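Local coordinates for acyl-homoserine-lactone synthase (Mesorhizobium sp. ORS 3359, PDB 6WNS), which probably catalyses the transfer of an acyl group from acyl-coenzyme A to S-adenosylmethionine, making acyl-homoserine lactone quorum-sensing signals, at residues A133-T147 and G172-I186. Numbering follows the deposited sequence.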
# COMPACT_ATOMS: atom_id res chain seq x y z
N ALA A 133 -1.26 -7.86 6.95
CA ALA A 133 -2.46 -7.31 7.63
C ALA A 133 -3.08 -8.44 8.49
O ALA A 133 -3.48 -8.15 9.65
CB ALA A 133 -3.43 -6.76 6.62
N GLN A 134 -3.08 -9.66 7.96
CA GLN A 134 -3.56 -10.89 8.65
C GLN A 134 -2.84 -11.00 9.98
O GLN A 134 -3.49 -11.05 11.02
CB GLN A 134 -3.24 -12.14 7.83
CG GLN A 134 -3.78 -13.44 8.46
CD GLN A 134 -5.06 -13.97 7.73
OE1 GLN A 134 -4.95 -14.88 6.90
NE2 GLN A 134 -6.28 -13.54 8.27
N SER A 135 -1.51 -11.03 9.89
CA SER A 135 -0.61 -11.26 11.04
C SER A 135 -0.88 -10.22 12.12
O SER A 135 -0.70 -10.57 13.26
CB SER A 135 0.83 -11.28 10.64
OG SER A 135 1.32 -9.97 10.38
N LEU A 136 -1.34 -9.00 11.81
CA LEU A 136 -1.50 -7.91 12.82
C LEU A 136 -2.95 -7.78 13.37
O LEU A 136 -3.21 -6.74 14.12
CB LEU A 136 -1.04 -6.61 12.15
CG LEU A 136 0.46 -6.51 11.85
CD1 LEU A 136 0.79 -5.20 11.13
CD2 LEU A 136 1.31 -6.64 13.10
N GLY A 137 -3.87 -8.63 12.80
CA GLY A 137 -5.31 -8.58 13.11
C GLY A 137 -6.02 -7.38 12.48
O GLY A 137 -7.15 -6.94 12.95
N ILE A 138 -5.38 -6.83 11.43
CA ILE A 138 -6.07 -5.88 10.53
C ILE A 138 -7.00 -6.76 9.70
O ILE A 138 -6.50 -7.82 9.24
CB ILE A 138 -5.04 -5.18 9.62
CG1 ILE A 138 -3.93 -4.64 10.53
CG2 ILE A 138 -5.72 -4.18 8.69
CD1 ILE A 138 -3.02 -3.64 9.98
N ARG A 139 -8.30 -6.45 9.78
CA ARG A 139 -9.38 -7.32 9.21
C ARG A 139 -9.81 -6.73 7.86
O ARG A 139 -10.20 -7.52 6.88
CB ARG A 139 -10.55 -7.40 10.19
CG ARG A 139 -10.10 -7.77 11.59
CD ARG A 139 -10.18 -9.27 11.82
NE ARG A 139 -11.54 -9.79 11.77
CZ ARG A 139 -12.42 -9.75 12.78
NH1 ARG A 139 -12.11 -9.16 13.92
NH2 ARG A 139 -13.63 -10.26 12.62
N GLN A 140 -9.71 -5.39 7.74
CA GLN A 140 -9.98 -4.74 6.44
C GLN A 140 -8.92 -3.66 6.14
O GLN A 140 -8.28 -3.09 7.12
CB GLN A 140 -11.38 -4.14 6.42
CG GLN A 140 -12.48 -5.20 6.66
CD GLN A 140 -13.84 -4.39 6.84
OE1 GLN A 140 -13.96 -3.51 7.59
NE2 GLN A 140 -14.83 -4.65 5.99
N ILE A 141 -8.85 -3.29 4.85
CA ILE A 141 -7.92 -2.22 4.34
C ILE A 141 -8.72 -1.27 3.46
O ILE A 141 -9.46 -1.84 2.48
CB ILE A 141 -6.76 -2.83 3.53
CG1 ILE A 141 -5.84 -3.67 4.41
CG2 ILE A 141 -5.98 -1.71 2.82
CD1 ILE A 141 -5.22 -4.83 3.64
N SER A 142 -8.66 0.09 3.86
CA SER A 142 -9.30 1.16 3.05
C SER A 142 -8.26 1.70 2.07
O SER A 142 -7.05 1.61 2.39
CB SER A 142 -9.93 2.24 3.87
OG SER A 142 -8.98 2.92 4.64
N VAL A 143 -8.70 2.18 0.90
CA VAL A 143 -7.74 2.68 -0.14
C VAL A 143 -8.46 3.61 -1.10
O VAL A 143 -9.66 3.42 -1.44
CB VAL A 143 -7.07 1.50 -0.85
CG1 VAL A 143 -8.10 0.68 -1.65
CG2 VAL A 143 -5.91 1.89 -1.75
N VAL A 144 -7.71 4.58 -1.58
CA VAL A 144 -8.08 5.49 -2.68
C VAL A 144 -7.19 5.05 -3.85
O VAL A 144 -5.93 4.99 -3.66
CB VAL A 144 -7.79 6.96 -2.29
CG1 VAL A 144 -8.13 7.90 -3.46
CG2 VAL A 144 -8.50 7.39 -1.00
N CYS A 145 -7.78 4.60 -4.93
CA CYS A 145 -7.03 4.03 -6.06
C CYS A 145 -7.74 4.43 -7.36
O CYS A 145 -8.91 4.99 -7.34
CB CYS A 145 -6.89 2.52 -5.92
SG CYS A 145 -8.53 1.77 -5.84
N GLU A 146 -7.00 4.26 -8.46
CA GLU A 146 -7.54 4.47 -9.81
C GLU A 146 -8.74 3.52 -10.00
O GLU A 146 -8.69 2.41 -9.47
CB GLU A 146 -6.44 4.26 -10.83
CG GLU A 146 -5.57 5.50 -10.84
CD GLU A 146 -4.75 5.77 -12.09
OE1 GLU A 146 -5.28 6.34 -13.07
OE2 GLU A 146 -3.54 5.53 -11.99
N THR A 147 -9.72 3.96 -10.78
CA THR A 147 -10.99 3.23 -10.97
C THR A 147 -10.76 1.92 -11.72
O THR A 147 -11.69 1.16 -11.71
CB THR A 147 -12.05 4.08 -11.67
OG1 THR A 147 -11.38 4.61 -12.83
CG2 THR A 147 -12.57 5.22 -10.83
N GLY A 172 -6.93 11.27 -14.47
CA GLY A 172 -7.10 9.98 -13.82
C GLY A 172 -8.40 9.98 -13.04
O GLY A 172 -8.72 11.02 -12.43
N ASP A 173 -9.11 8.89 -13.07
CA ASP A 173 -10.31 8.73 -12.19
C ASP A 173 -9.94 7.88 -10.96
O ASP A 173 -9.26 6.83 -11.08
CB ASP A 173 -11.49 8.14 -12.96
CG ASP A 173 -11.91 8.94 -14.17
OD1 ASP A 173 -11.50 10.13 -14.28
OD2 ASP A 173 -12.55 8.36 -15.03
N ILE A 174 -10.47 8.26 -9.80
CA ILE A 174 -10.15 7.56 -8.55
C ILE A 174 -11.45 7.22 -7.82
O ILE A 174 -12.53 7.76 -8.19
CB ILE A 174 -9.21 8.41 -7.68
CG1 ILE A 174 -9.81 9.75 -7.26
CG2 ILE A 174 -7.88 8.59 -8.44
CD1 ILE A 174 -9.01 10.45 -6.12
N ILE A 175 -11.30 6.33 -6.85
CA ILE A 175 -12.45 5.76 -6.09
C ILE A 175 -11.92 5.22 -4.75
O ILE A 175 -10.70 4.92 -4.63
CB ILE A 175 -13.21 4.72 -6.93
CG1 ILE A 175 -14.58 4.36 -6.30
CG2 ILE A 175 -12.35 3.49 -7.21
CD1 ILE A 175 -15.64 4.02 -7.32
N ALA A 176 -12.76 5.26 -3.72
CA ALA A 176 -12.49 4.68 -2.40
C ALA A 176 -13.08 3.26 -2.30
O ALA A 176 -14.29 3.03 -2.68
CB ALA A 176 -13.03 5.62 -1.37
N LEU A 177 -12.29 2.34 -1.75
CA LEU A 177 -12.64 0.90 -1.56
C LEU A 177 -12.43 0.48 -0.11
O LEU A 177 -11.49 1.02 0.54
CB LEU A 177 -11.66 0.11 -2.41
CG LEU A 177 -12.00 -0.19 -3.86
CD1 LEU A 177 -13.02 0.75 -4.50
CD2 LEU A 177 -10.72 -0.27 -4.61
N LEU A 178 -13.20 -0.49 0.39
CA LEU A 178 -12.92 -1.22 1.67
C LEU A 178 -12.68 -2.71 1.38
O LEU A 178 -13.58 -3.35 0.81
CB LEU A 178 -14.08 -1.01 2.63
CG LEU A 178 -13.83 -1.63 4.01
CD1 LEU A 178 -12.64 -0.93 4.65
CD2 LEU A 178 -15.07 -1.56 4.91
N ILE A 179 -11.49 -3.23 1.67
CA ILE A 179 -11.03 -4.59 1.24
C ILE A 179 -11.07 -5.51 2.45
O ILE A 179 -10.49 -5.12 3.48
CB ILE A 179 -9.62 -4.53 0.61
CG1 ILE A 179 -9.66 -3.81 -0.74
CG2 ILE A 179 -9.02 -5.92 0.42
CD1 ILE A 179 -8.36 -3.09 -1.11
N ASP A 180 -11.76 -6.67 2.35
CA ASP A 180 -11.64 -7.75 3.36
C ASP A 180 -10.26 -8.45 3.12
O ASP A 180 -9.90 -8.95 2.05
CB ASP A 180 -12.81 -8.75 3.32
CG ASP A 180 -14.12 -8.08 3.67
OD1 ASP A 180 -14.06 -6.97 4.27
OD2 ASP A 180 -15.19 -8.72 3.39
N VAL A 181 -9.61 -8.63 4.32
CA VAL A 181 -8.36 -9.42 4.51
C VAL A 181 -8.79 -10.84 4.88
O VAL A 181 -9.04 -11.09 6.05
CB VAL A 181 -7.44 -8.78 5.58
CG1 VAL A 181 -6.15 -9.56 5.74
CG2 VAL A 181 -7.13 -7.32 5.30
N THR A 182 -8.94 -11.71 3.88
CA THR A 182 -9.49 -13.08 4.04
C THR A 182 -8.40 -14.10 3.65
O THR A 182 -7.56 -13.84 2.71
CB THR A 182 -10.85 -13.18 3.34
OG1 THR A 182 -10.78 -13.04 1.90
CG2 THR A 182 -11.82 -12.15 3.87
N PRO A 183 -8.34 -15.25 4.38
CA PRO A 183 -7.45 -16.37 4.04
C PRO A 183 -7.47 -16.82 2.50
O PRO A 183 -6.49 -17.44 1.99
CB PRO A 183 -7.97 -17.46 4.99
CG PRO A 183 -8.32 -16.69 6.24
CD PRO A 183 -9.00 -15.45 5.69
N GLU A 184 -8.69 -16.49 1.93
CA GLU A 184 -9.11 -16.95 0.58
C GLU A 184 -8.44 -15.99 -0.41
O GLU A 184 -7.69 -16.48 -1.32
CB GLU A 184 -10.64 -17.04 0.38
CG GLU A 184 -11.53 -16.27 1.37
CD GLU A 184 -11.94 -16.99 2.66
OE1 GLU A 184 -11.37 -16.70 3.74
OE2 GLU A 184 -12.87 -17.81 2.60
N ALA A 185 -8.66 -14.69 -0.18
CA ALA A 185 -8.06 -13.59 -0.97
C ALA A 185 -6.57 -13.98 -1.12
O ALA A 185 -6.02 -14.16 -2.34
CB ALA A 185 -8.34 -12.27 -0.28
N ILE A 186 -5.95 -14.33 0.04
CA ILE A 186 -4.51 -14.67 0.08
C ILE A 186 -4.22 -15.83 -0.88
O ILE A 186 -3.28 -15.72 -1.71
CB ILE A 186 -4.06 -14.94 1.52
CG1 ILE A 186 -4.02 -13.62 2.31
CG2 ILE A 186 -2.71 -15.62 1.53
CD1 ILE A 186 -4.54 -13.75 3.74
O HOH W 1 -13.27 6.14 -14.43
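Val181, just past strand 174-180, packs its two methyls against helix 121-135 and strand 140-146: its CG2 meets Ile141 CD1 at 3.6 Å and the CB of Ala133, in the last turn of helix 121-135, at 4.0 Å, while its CG1 lies close to the backbone of Gln134. Its N-H is fixed at the same time by Arg139 O. On this buried face the apolar row continues with Val143, whose CG1, placed between its backbone N and carbonyl carbon (chi1 65°), reaches both Leu177 CB (3.7 Å) and Ile179 CD1 (3.8 Å). Paired backbone bonds run from Ile141-Ile179 through Val143-Leu177 to Cys145-Ile175 and lock the antiparallel register. Around Gln140, Leu178 and Asp180 the other face is more open, although Ser142 farther along it is buried. There the Gln140 amide lies alongside the Asp180 carboxylate, their planes 28° apart, and NE2 donates a fairly straight bond to Asp180 OD1 at 3.0 Å; Leu178 CD2 packs against the same amide, 3.3 Å from NE2. A leucine in place of Gln140 would probably leave Asp180 OD1 without this N-H donor and its carboxylate freer to turn. Past Cys145 the Glu146 and Ile174 side chains diverge, though Thr147 N still bonds to Asp173 O, from above the carbonyl plane, and Asp173 OD1 takes the His169 N-H. A Schellman motif at Gly137 leads into strand 140-146, which lies between 100-108, its parallel neighbour, and antiparallel 174-180, in the mixed central sheet characteristic of the acetyltransferase-like fold of autoinducer synthases.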